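Local coordinates for protein delta-1-pyrroline-5-carboxylate dehydrogenase, mitochondrial (PDB 4E3X) that probably oxidises L-glutamate gamma-semialdehyde to glutamate with NAD+ as the electron acceptor, the second step of proline degradation in mitochondria, at residues B[318-332]-B[350-364]. Sequence-based numbering, arbitrary orientation.
Sequences KNFHFVHSSADVDSV and ACSRLYVPKSLWPQI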
ATOM      1  N   LYS B 318      -4.854 -13.502 -18.288  1.00  7.81           N
ATOM      2  CA  LYS B 318      -5.266 -14.526 -19.243  1.00  8.83           C
ATOM      3  C   LYS B 318      -6.626 -14.968 -18.745  1.00  8.55           C
ATOM      4  O   LYS B 318      -6.749 -15.934 -17.996  1.00 10.40           O
ATOM      5  CB  LYS B 318      -4.288 -15.702 -19.280  1.00  9.99           C
ATOM      6  CG  LYS B 318      -4.615 -16.711 -20.383  1.00 10.51           C
ATOM      7  CD  LYS B 318      -4.219 -16.200 -21.770  1.00 10.64           C
ATOM      8  CE  LYS B 318      -4.672 -17.161 -22.862  1.00 10.55           C
ATOM      9  NZ  LYS B 318      -4.319 -16.660 -24.215  1.00 11.82           N
ATOM     10  N   ASN B 319      -7.648 -14.227 -19.142  1.00  8.19           N
ATOM     11  CA  ASN B 319      -8.930 -14.293 -18.458  1.00  8.78           C
ATOM     12  C   ASN B 319      -9.873 -15.347 -18.999  1.00  8.94           C
ATOM     13  O   ASN B 319      -9.854 -15.653 -20.192  1.00  9.99           O
ATOM     14  CB  ASN B 319      -9.578 -12.920 -18.494  1.00  7.97           C
ATOM     15  CG  ASN B 319      -8.591 -11.832 -18.142  1.00  7.64           C
ATOM     16  OD1 ASN B 319      -8.090 -11.778 -17.016  1.00  7.89           O
ATOM     17  ND2 ASN B 319      -8.265 -10.985 -19.111  1.00  8.33           N
ATOM     18  N   PHE B 320     -10.720 -15.874 -18.120  1.00  8.65           N
ATOM     19  CA  PHE B 320     -11.584 -17.004 -18.460  1.00  8.89           C
ATOM     20  C   PHE B 320     -13.075 -16.687 -18.455  1.00  9.53           C
ATOM     21  O   PHE B 320     -13.534 -15.818 -17.715  1.00  9.04           O
ATOM     22  CB  PHE B 320     -11.334 -18.178 -17.496  1.00  9.17           C
ATOM     23  CG  PHE B 320     -11.659 -17.867 -16.055  1.00  9.06           C
ATOM     24  CD1 PHE B 320     -12.944 -18.056 -15.555  1.00  8.71           C
ATOM     25  CD2 PHE B 320     -10.678 -17.388 -15.197  1.00  7.89           C
ATOM     26  CE1 PHE B 320     -13.245 -17.770 -14.223  1.00  8.98           C
ATOM     27  CE2 PHE B 320     -10.972 -17.104 -13.869  1.00  8.19           C
ATOM     28  CZ  PHE B 320     -12.257 -17.292 -13.384  1.00  8.95           C
ATOM     29  N   HIS B 321     -13.811 -17.409 -19.300  1.00  9.30           N
ATOM     30  CA  HIS B 321     -15.249 -17.597 -19.124  1.00  9.39           C
ATOM     31  C   HIS B 321     -15.453 -19.089 -18.878  1.00  9.04           C
ATOM     32  O   HIS B 321     -15.125 -19.909 -19.739  1.00 10.40           O
ATOM     33  CB  HIS B 321     -16.052 -17.168 -20.366  1.00  9.40           C
ATOM     34  CG  HIS B 321     -16.266 -15.685 -20.488  1.00  9.50           C
ATOM     35  ND1 HIS B 321     -17.085 -15.132 -21.451  1.00  9.38           N
ATOM     36  CD2 HIS B 321     -15.756 -14.639 -19.790  1.00  9.03           C
ATOM     37  CE1 HIS B 321     -17.083 -13.816 -21.333  1.00  9.00           C
ATOM     38  NE2 HIS B 321     -16.287 -13.489 -20.328  1.00  9.74           N
ATOM     39  N   PHE B 322     -15.978 -19.437 -17.707  1.00  8.71           N
ATOM     40  CA  PHE B 322     -16.263 -20.826 -17.370  1.00  9.12           C
ATOM     41  C   PHE B 322     -17.765 -21.055 -17.462  1.00  8.86           C
ATOM     42  O   PHE B 322     -18.543 -20.370 -16.811  1.00  9.94           O
ATOM     43  CB  PHE B 322     -15.765 -21.186 -15.962  1.00  9.26           C
ATOM     44  CG  PHE B 322     -16.108 -22.595 -15.561  1.00 10.19           C
ATOM     45  CD1 PHE B 322     -15.263 -23.647 -15.881  1.00 11.77           C
ATOM     46  CD2 PHE B 322     -17.301 -22.873 -14.905  1.00 11.92           C
ATOM     47  CE1 PHE B 322     -15.590 -24.956 -15.532  1.00 13.51           C
ATOM     48  CE2 PHE B 322     -17.634 -24.170 -14.561  1.00 12.96           C
ATOM     49  CZ  PHE B 322     -16.773 -25.211 -14.871  1.00 13.40           C
ATOM     50  N   VAL B 323     -18.157 -22.043 -18.256  1.00  9.24           N
ATOM     51  CA  VAL B 323     -19.562 -22.330 -18.481  1.00 10.49           C
ATOM     52  C   VAL B 323     -19.942 -23.633 -17.787  1.00  9.98           C
ATOM     53  O   VAL B 323     -19.266 -24.650 -17.950  1.00 10.25           O
ATOM     54  CB  VAL B 323     -19.852 -22.460 -19.989  1.00 11.29           C
ATOM     55  CG1 VAL B 323     -21.307 -22.807 -20.227  1.00 12.17           C
ATOM     56  CG2 VAL B 323     -19.491 -21.173 -20.712  1.00 11.99           C
ATOM     57  N   HIS B 324     -21.002 -23.580 -16.985  1.00 10.11           N
ATOM     58  CA  HIS B 324     -21.593 -24.767 -16.387  1.00 11.18           C
ATOM     59  C   HIS B 324     -22.790 -25.186 -17.240  1.00 11.34           C
ATOM     60  O   HIS B 324     -23.357 -24.371 -17.976  1.00 11.78           O
ATOM     61  CB  HIS B 324     -22.036 -24.490 -14.948  1.00 12.20           C
ATOM     62  CG  HIS B 324     -22.655 -25.671 -14.269  1.00 12.51           C
ATOM     63  ND1 HIS B 324     -24.014 -25.786 -14.069  1.00 12.36           N
ATOM     64  CD2 HIS B 324     -22.102 -26.794 -13.748  1.00 12.59           C
ATOM     65  CE1 HIS B 324     -24.273 -26.930 -13.461  1.00 13.36           C
ATOM     66  NE2 HIS B 324     -23.131 -27.559 -13.252  1.00 13.25           N
ATOM     67  N   SER B 325     -23.182 -26.450 -17.148  1.00 11.75           N
ATOM     68  CA  SER B 325     -24.270 -26.962 -17.978  1.00 11.89           C
ATOM     69  C   SER B 325     -25.610 -26.234 -17.775  1.00 12.34           C
ATOM     70  O   SER B 325     -26.491 -26.293 -18.632  1.00 13.88           O
ATOM     71  CB  SER B 325     -24.443 -28.460 -17.736  1.00 12.30           C
ATOM     72  OG  SER B 325     -24.821 -28.700 -16.394  1.00 13.19           O
ATOM     73  N   SER B 326     -25.755 -25.550 -16.646  1.00 11.60           N
ATOM     74  CA  SER B 326     -26.985 -24.828 -16.323  1.00 11.96           C
ATOM     75  C   SER B 326     -26.990 -23.398 -16.888  1.00 13.55           C
ATOM     76  O   SER B 326     -27.908 -22.629 -16.611  1.00 15.18           O
ATOM     77  CB  SER B 326     -27.178 -24.773 -14.802  1.00 12.44           C
ATOM     78  OG  SER B 326     -26.179 -23.961 -14.201  1.00 12.73           O
ATOM     79  N   ALA B 327     -25.966 -23.045 -17.663  1.00 12.68           N
ATOM     80  CA  ALA B 327     -25.826 -21.691 -18.212  1.00 11.78           C
ATOM     81  C   ALA B 327     -26.927 -21.320 -19.195  1.00 12.43           C
ATOM     82  O   ALA B 327     -27.488 -22.174 -19.884  1.00 13.63           O
ATOM     83  CB  ALA B 327     -24.471 -21.533 -18.894  1.00 11.18           C
ATOM     84  N   ASP B 328     -27.217 -20.026 -19.264  1.00 13.51           N
ATOM     85  CA  ASP B 328     -28.041 -19.486 -20.329  1.00 14.76           C
ATOM     86  C   ASP B 328     -27.183 -19.391 -21.585  1.00 13.60           C
ATOM     87  O   ASP B 328     -26.221 -18.613 -21.647  1.00 13.89           O
ATOM     88  CB  ASP B 328     -28.586 -18.117 -19.937  1.00 16.13           C
ATOM     89  CG  ASP B 328     -29.562 -17.576 -20.946  1.00 19.39           C
ATOM     90  OD1 ASP B 328     -29.164 -16.709 -21.753  1.00 20.67           O
ATOM     91  OD2 ASP B 328     -30.727 -18.027 -20.934  1.00 21.52           O
ATOM     92  N   VAL B 329     -27.524 -20.205 -22.578  1.00 13.53           N
ATOM     93  CA  VAL B 329     -26.703 -20.339 -23.774  1.00 13.90           C
ATOM     94  C   VAL B 329     -26.493 -19.022 -24.521  1.00 13.35           C
ATOM     95  O   VAL B 329     -25.369 -18.677 -24.874  1.00 13.01           O
ATOM     96  CB  VAL B 329     -27.277 -21.409 -24.731  1.00 15.55           C
ATOM     97  CG1 VAL B 329     -26.577 -21.345 -26.083  1.00 16.58           C
ATOM     98  CG2 VAL B 329     -27.149 -22.797 -24.113  1.00 16.78           C
ATOM     99  N   ASP B 330     -27.568 -18.279 -24.758  1.00 13.94           N
ATOM    100  CA  ASP B 330     -27.444 -17.031 -25.507  1.00 14.85           C
ATOM    101  C   ASP B 330     -26.569 -16.003 -24.777  1.00 13.28           C
ATOM    102  O   ASP B 330     -25.830 -15.253 -25.416  1.00 14.04           O
ATOM    103  CB  ASP B 330     -28.815 -16.437 -25.842  1.00 17.85           C
ATOM    104  CG  ASP B 330     -29.525 -17.186 -26.965  1.00 21.30           C
ATOM    105  OD1 ASP B 330     -28.863 -17.950 -27.707  1.00 22.55           O
ATOM    106  OD2 ASP B 330     -30.749 -17.003 -27.110  1.00 23.26           O
ATOM    107  N   SER B 331     -26.652 -15.969 -23.449  1.00 12.47           N
ATOM    108  CA  SER B 331     -25.794 -15.089 -22.647  1.00 12.59           C
ATOM    109  C   SER B 331     -24.319 -15.454 -22.765  1.00 11.68           C
ATOM    110  O   SER B 331     -23.463 -14.578 -22.899  1.00 12.09           O
ATOM    111  CB  SER B 331     -26.209 -15.106 -21.177  1.00 15.15           C
ATOM    112  OG  SER B 331     -27.505 -14.564 -21.017  1.00 16.80           O
ATOM    113  N   VAL B 332     -24.031 -16.752 -22.710  1.00 11.19           N
ATOM    114  CA  VAL B 332     -22.674 -17.238 -22.900  1.00 10.87           C
ATOM    115  C   VAL B 332     -22.141 -16.772 -24.254  1.00 10.81           C
ATOM    116  O   VAL B 332     -21.036 -16.258 -24.357  1.00 11.74           O
ATOM    117  CB  VAL B 332     -22.612 -18.775 -22.839  1.00 10.63           C
ATOM    118  CG1 VAL B 332     -21.257 -19.263 -23.334  1.00 10.93           C
ATOM    119  CG2 VAL B 332     -22.893 -19.265 -21.428  1.00 10.95           C
ATOM    120  N   ALA B 350      -9.931  -8.978 -21.277  1.00  7.66           N
ATOM    121  CA  ALA B 350     -10.588  -9.759 -22.336  1.00  8.42           C
ATOM    122  C   ALA B 350     -10.574 -11.259 -22.076  1.00  8.45           C
ATOM    123  O   ALA B 350      -9.565 -11.807 -21.632  1.00  9.65           O
ATOM    124  CB  ALA B 350      -9.940  -9.470 -23.679  1.00  8.95           C
ATOM    125  N   CYS B 351     -11.691 -11.926 -22.352  1.00  8.96           N
ATOM    126  CA  CYS B 351     -11.736 -13.379 -22.277  1.00  9.95           C
ATOM    127  C   CYS B 351     -10.919 -13.989 -23.401  1.00  9.18           C
ATOM    128  O   CYS B 351     -11.172 -13.716 -24.572  1.00  9.90           O
ATOM    129  CB  CYS B 351     -13.177 -13.872 -22.395  1.00 10.86           C
ATOM    130  SG  CYS B 351     -13.329 -15.664 -22.567  1.00 11.40           S
ATOM    131  N   SER B 352      -9.958 -14.838 -23.050  1.00  8.90           N
ATOM    132  CA  SER B 352      -9.179 -15.542 -24.060  1.00 10.17           C
ATOM    133  C   SER B 352      -9.201 -17.052 -23.866  1.00  9.73           C
ATOM    134  O   SER B 352      -8.661 -17.792 -24.690  1.00 10.50           O
ATOM    135  CB  SER B 352      -7.736 -15.041 -24.086  1.00 11.05           C
ATOM    136  OG  SER B 352      -7.127 -15.191 -22.819  1.00 11.97           O
ATOM    137  N   ARG B 353      -9.815 -17.517 -22.781  1.00  9.51           N
ATOM    138  CA  ARG B 353     -10.054 -18.947 -22.612  1.00 10.32           C
ATOM    139  C   ARG B 353     -11.496 -19.212 -22.187  1.00  9.88           C
ATOM    140  O   ARG B 353     -11.986 -18.642 -21.210  1.00 10.91           O
ATOM    141  CB  ARG B 353      -9.037 -19.589 -21.664  1.00 14.26           C
ATOM    142  CG  ARG B 353      -8.798 -18.854 -20.393  1.00 15.20           C
ATOM    143  CD  ARG B 353      -7.664 -19.468 -19.574  1.00 13.66           C
ATOM    144  NE  ARG B 353      -7.499 -18.643 -18.394  1.00 10.94           N
ATOM    145  CZ  ARG B 353      -7.472 -19.076 -17.139  1.00  9.90           C
ATOM    146  NH1 ARG B 353      -7.337 -18.187 -16.165  1.00 10.70           N
ATOM    147  NH2 ARG B 353      -7.570 -20.368 -16.855  1.00  9.70           N
ATOM    148  N   LEU B 354     -12.169 -20.063 -22.961  1.00  9.50           N
ATOM    149  CA  LEU B 354     -13.560 -20.420 -22.726  1.00  9.12           C
ATOM    150  C   LEU B 354     -13.625 -21.908 -22.401  1.00  9.44           C
ATOM    151  O   LEU B 354     -13.113 -22.728 -23.157  1.00 10.69           O
ATOM    152  CB  LEU B 354     -14.389 -20.137 -23.980  1.00 10.26           C
ATOM    153  CG  LEU B 354     -15.868 -20.549 -23.931  1.00 10.80           C
ATOM    154  CD1 LEU B 354     -16.633 -19.727 -22.923  1.00 11.22           C
ATOM    155  CD2 LEU B 354     -16.520 -20.445 -25.301  1.00 11.86           C
ATOM    156  N   TYR B 355     -14.251 -22.247 -21.279  1.00  9.53           N
ATOM    157  CA  TYR B 355     -14.394 -23.634 -20.850  1.00  9.21           C
ATOM    158  C   TYR B 355     -15.863 -24.016 -20.978  1.00 10.00           C
ATOM    159  O   TYR B 355     -16.714 -23.399 -20.345  1.00 11.09           O
ATOM    160  CB  TYR B 355     -13.946 -23.782 -19.390  1.00 10.11           C
ATOM    161  CG  TYR B 355     -12.478 -23.492 -19.144  1.00  9.58           C
ATOM    162  CD1 TYR B 355     -11.557 -24.529 -19.039  1.00  9.99           C
ATOM    163  CD2 TYR B 355     -12.017 -22.186 -18.993  1.00  9.74           C
ATOM    164  CE1 TYR B 355     -10.207 -24.280 -18.802  1.00  9.99           C
ATOM    165  CE2 TYR B 355     -10.666 -21.927 -18.769  1.00 10.53           C
ATOM    166  CZ  TYR B 355      -9.770 -22.974 -18.668  1.00 10.75           C
ATOM    167  OH  TYR B 355      -8.431 -22.716 -18.435  1.00 11.65           O
ATOM    168  N   VAL B 356     -16.153 -25.023 -21.802  1.00 10.15           N
ATOM    169  CA  VAL B 356     -17.539 -25.393 -22.125  1.00 11.06           C
ATOM    170  C   VAL B 356     -17.792 -26.866 -21.810  1.00 11.23           C
ATOM    171  O   VAL B 356     -16.975 -27.709 -22.168  1.00 11.05           O
ATOM    172  CB  VAL B 356     -17.840 -25.147 -23.635  1.00 12.94           C
ATOM    173  CG1 VAL B 356     -19.276 -25.526 -23.985  1.00 14.50           C
ATOM    174  CG2 VAL B 356     -17.578 -23.705 -24.006  1.00 13.39           C
ATOM    175  N   PRO B 357     -18.927 -27.185 -21.153  1.00 10.96           N
ATOM    176  CA  PRO B 357     -19.225 -28.597 -20.883  1.00 11.57           C
ATOM    177  C   PRO B 357     -19.687 -29.298 -22.153  1.00 12.61           C
ATOM    178  O   PRO B 357     -20.358 -28.698 -22.996  1.00 12.83           O
ATOM    179  CB  PRO B 357     -20.361 -28.531 -19.858  1.00 11.88           C
ATOM    180  CG  PRO B 357     -21.068 -27.244 -20.180  1.00 11.58           C
ATOM    181  CD  PRO B 357     -19.989 -26.287 -20.656  1.00 11.32           C
ATOM    182  N   LYS B 358     -19.318 -30.565 -22.285  1.00 12.93           N
ATOM    183  CA  LYS B 358     -19.659 -31.353 -23.462  1.00 14.18           C
ATOM    184  C   LYS B 358     -21.144 -31.274 -23.824  1.00 13.47           C
ATOM    185  O   LYS B 358     -21.488 -31.138 -25.000  1.00 14.84           O
ATOM    186  CB  LYS B 358     -19.223 -32.803 -23.252  1.00 14.76           C
ATOM    187  N   SER B 359     -22.020 -31.320 -22.821  1.00 13.94           N
ATOM    188  CA  SER B 359     -23.467 -31.322 -23.073  1.00 14.58           C
ATOM    189  C   SER B 359     -23.993 -30.052 -23.761  1.00 14.99           C
ATOM    190  O   SER B 359     -25.039 -30.083 -24.414  1.00 16.02           O
ATOM    191  CB  SER B 359     -24.246 -31.557 -21.774  1.00 14.53           C
ATOM    192  OG  SER B 359     -24.123 -30.450 -20.897  1.00 14.25           O
ATOM    193  N   LEU B 360     -23.284 -28.934 -23.609  1.00 14.54           N
ATOM    194  CA  LEU B 360     -23.711 -27.677 -24.212  1.00 14.01           C
ATOM    195  C   LEU B 360     -22.887 -27.296 -25.437  1.00 13.49           C
ATOM    196  O   LEU B 360     -23.191 -26.313 -26.113  1.00 13.64           O
ATOM    197  CB  LEU B 360     -23.638 -26.534 -23.196  1.00 13.15           C
ATOM    198  CG  LEU B 360     -24.657 -26.493 -22.053  1.00 13.81           C
ATOM    199  CD1 LEU B 360     -24.531 -25.184 -21.291  1.00 14.11           C
ATOM    200  CD2 LEU B 360     -26.078 -26.683 -22.571  1.00 14.65           C
ATOM    201  N   TRP B 361     -21.841 -28.062 -25.721  1.00 13.47           N
ATOM    202  CA  TRP B 361     -20.927 -27.703 -26.804  1.00 15.30           C
ATOM    203  C   TRP B 361     -21.555 -27.687 -28.211  1.00 16.82           C
ATOM    204  O   TRP B 361     -21.291 -26.770 -28.981  1.00 17.04           O
ATOM    205  CB  TRP B 361     -19.636 -28.530 -26.730  1.00 15.79           C
ATOM    206  CG  TRP B 361     -18.596 -28.260 -27.798  1.00 15.81           C
ATOM    207  CD1 TRP B 361     -17.979 -29.200 -28.573  1.00 16.48           C
ATOM    208  CD2 TRP B 361     -18.039 -26.990 -28.193  1.00 15.64           C
ATOM    209  NE1 TRP B 361     -17.083 -28.604 -29.421  1.00 16.35           N
ATOM    210  CE2 TRP B 361     -17.095 -27.251 -29.208  1.00 15.41           C
ATOM    211  CE3 TRP B 361     -18.246 -25.666 -27.790  1.00 14.92           C
ATOM    212  CZ2 TRP B 361     -16.364 -26.240 -29.829  1.00 15.23           C
ATOM    213  CZ3 TRP B 361     -17.516 -24.656 -28.409  1.00 15.34           C
ATOM    214  CH2 TRP B 361     -16.588 -24.951 -29.416  1.00 14.89           C
ATOM    215  N   PRO B 362     -22.401 -28.680 -28.548  1.00 18.09           N
ATOM    216  CA  PRO B 362     -23.074 -28.554 -29.849  1.00 18.53           C
ATOM    217  C   PRO B 362     -23.856 -27.244 -30.004  1.00 18.08           C
ATOM    218  O   PRO B 362     -23.725 -26.587 -31.038  1.00 18.87           O
ATOM    219  CB  PRO B 362     -24.020 -29.760 -29.868  1.00 19.38           C
ATOM    220  CG  PRO B 362     -23.303 -30.788 -29.048  1.00 19.33           C
ATOM    221  CD  PRO B 362     -22.621 -30.009 -27.945  1.00 18.59           C
ATOM    222  N   GLN B 363     -24.639 -26.860 -28.999  1.00 18.32           N
ATOM    223  CA  GLN B 363     -25.381 -25.601 -29.063  1.00 17.85           C
ATOM    224  C   GLN B 363     -24.442 -24.400 -29.152  1.00 16.99           C
ATOM    225  O   GLN B 363     -24.589 -23.541 -30.019  1.00 17.45           O
ATOM    226  CB  GLN B 363     -26.281 -25.425 -27.834  1.00 19.23           C
ATOM    227  CG  GLN B 363     -27.605 -26.172 -27.860  1.00 20.31           C
ATOM    228  CD  GLN B 363     -28.506 -25.766 -26.702  1.00 21.44           C
ATOM    229  OE1 GLN B 363     -28.595 -26.465 -25.694  1.00 23.47           O
ATOM    230  NE2 GLN B 363     -29.168 -24.622 -26.839  1.00 21.01           N
ATOM    231  N   ILE B 364     -23.484 -24.338 -28.236  1.00 15.47           N
ATOM    232  CA  ILE B 364     -22.587 -23.190 -28.145  1.00 14.38           C
ATOM    233  C   ILE B 364     -21.665 -23.064 -29.360  1.00 14.02           C
ATOM    234  O   ILE B 364     -21.449 -21.962 -29.868  1.00 14.98           O
ATOM    235  CB  ILE B 364     -21.796 -23.215 -26.822  1.00 14.32           C
ATOM    236  CG1 ILE B 364     -22.756 -22.949 -25.665  1.00 15.26           C
ATOM    237  CG2 ILE B 364     -20.663 -22.188 -26.832  1.00 15.14           C
ATOM    238  CD1 ILE B 364     -22.145 -23.128 -24.302  1.00 15.68           C
TER
HETATM  239  O   HOH W   1      -6.550 -17.577 -26.425  1.00 13.41           O
HETATM  240  O   HOH W   2      -6.957 -12.683 -21.631  1.00  9.59           O
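Phe320 CB sits over the centre of one face of the Arg353 guanidinium, while Lys318 O and Tyr355 OH approach that group at its edge. Arg353 NE reaches Lys318 O at 2.8 Å and NH1 the same oxygen at 3.0 Å, a side-on grip on one atom; NH2 turns to Tyr355 OH and also to Val470 O of helix 463-472. The Arg353 side chain, extended from CG to NE, crosses that of Phe320 at a slant, ring and guanidinium planes 72° apart, and NH1 lies at the ring edge. With an alanine in place of Arg353, Lys318 O would probably lose both side-chain donors and Phe320 CB the flat surface beneath it.

On the face of the sheet that His321 shares with Leu354, the imidazole is covered by Cys351. CB and SG of Cys351 lie over one face of the ring, SG 3.9 Å from the His321 ring centroid in a sulfur-aromatic contact; Thr336 OG1 binds ND1. Small and polarisable, cysteine suits a place close against a ring.

Parallel strands 319-323 and 351-357 join through alternating bonds: His321 N to Arg353 O, Tyr355 N to His321 O, Val323 N to Tyr355 O. At the end of this run Val323, branched at CB, spreads its methyls: CG1, anti to the backbone N (chi1 178°), meets Pro357 CD at 3.7 Å, and CG2 meets Leu354. Val329 and Val332 pack on Ile364, closing helix against helix.

At the opposite end, Asn319 ND2 donates to Ala350 O at 3.0 Å and to Cys348 O, the backbone of the catalytic nucleophile, while OD1 accepts from Thr479 N. This is a right-handed beta-alpha-beta crossover, strand 319-323, helix 329-341, strand 351-357, in the catalytic domain of the aldehyde dehydrogenase fold. Its chemistry implies mainly apolar packing at the helix end and, at the other, a buried Asn319 amide that probably helps to fix the backbone beside the nucleophile, and an Arg353 guanidinium that ties down Lys318 O.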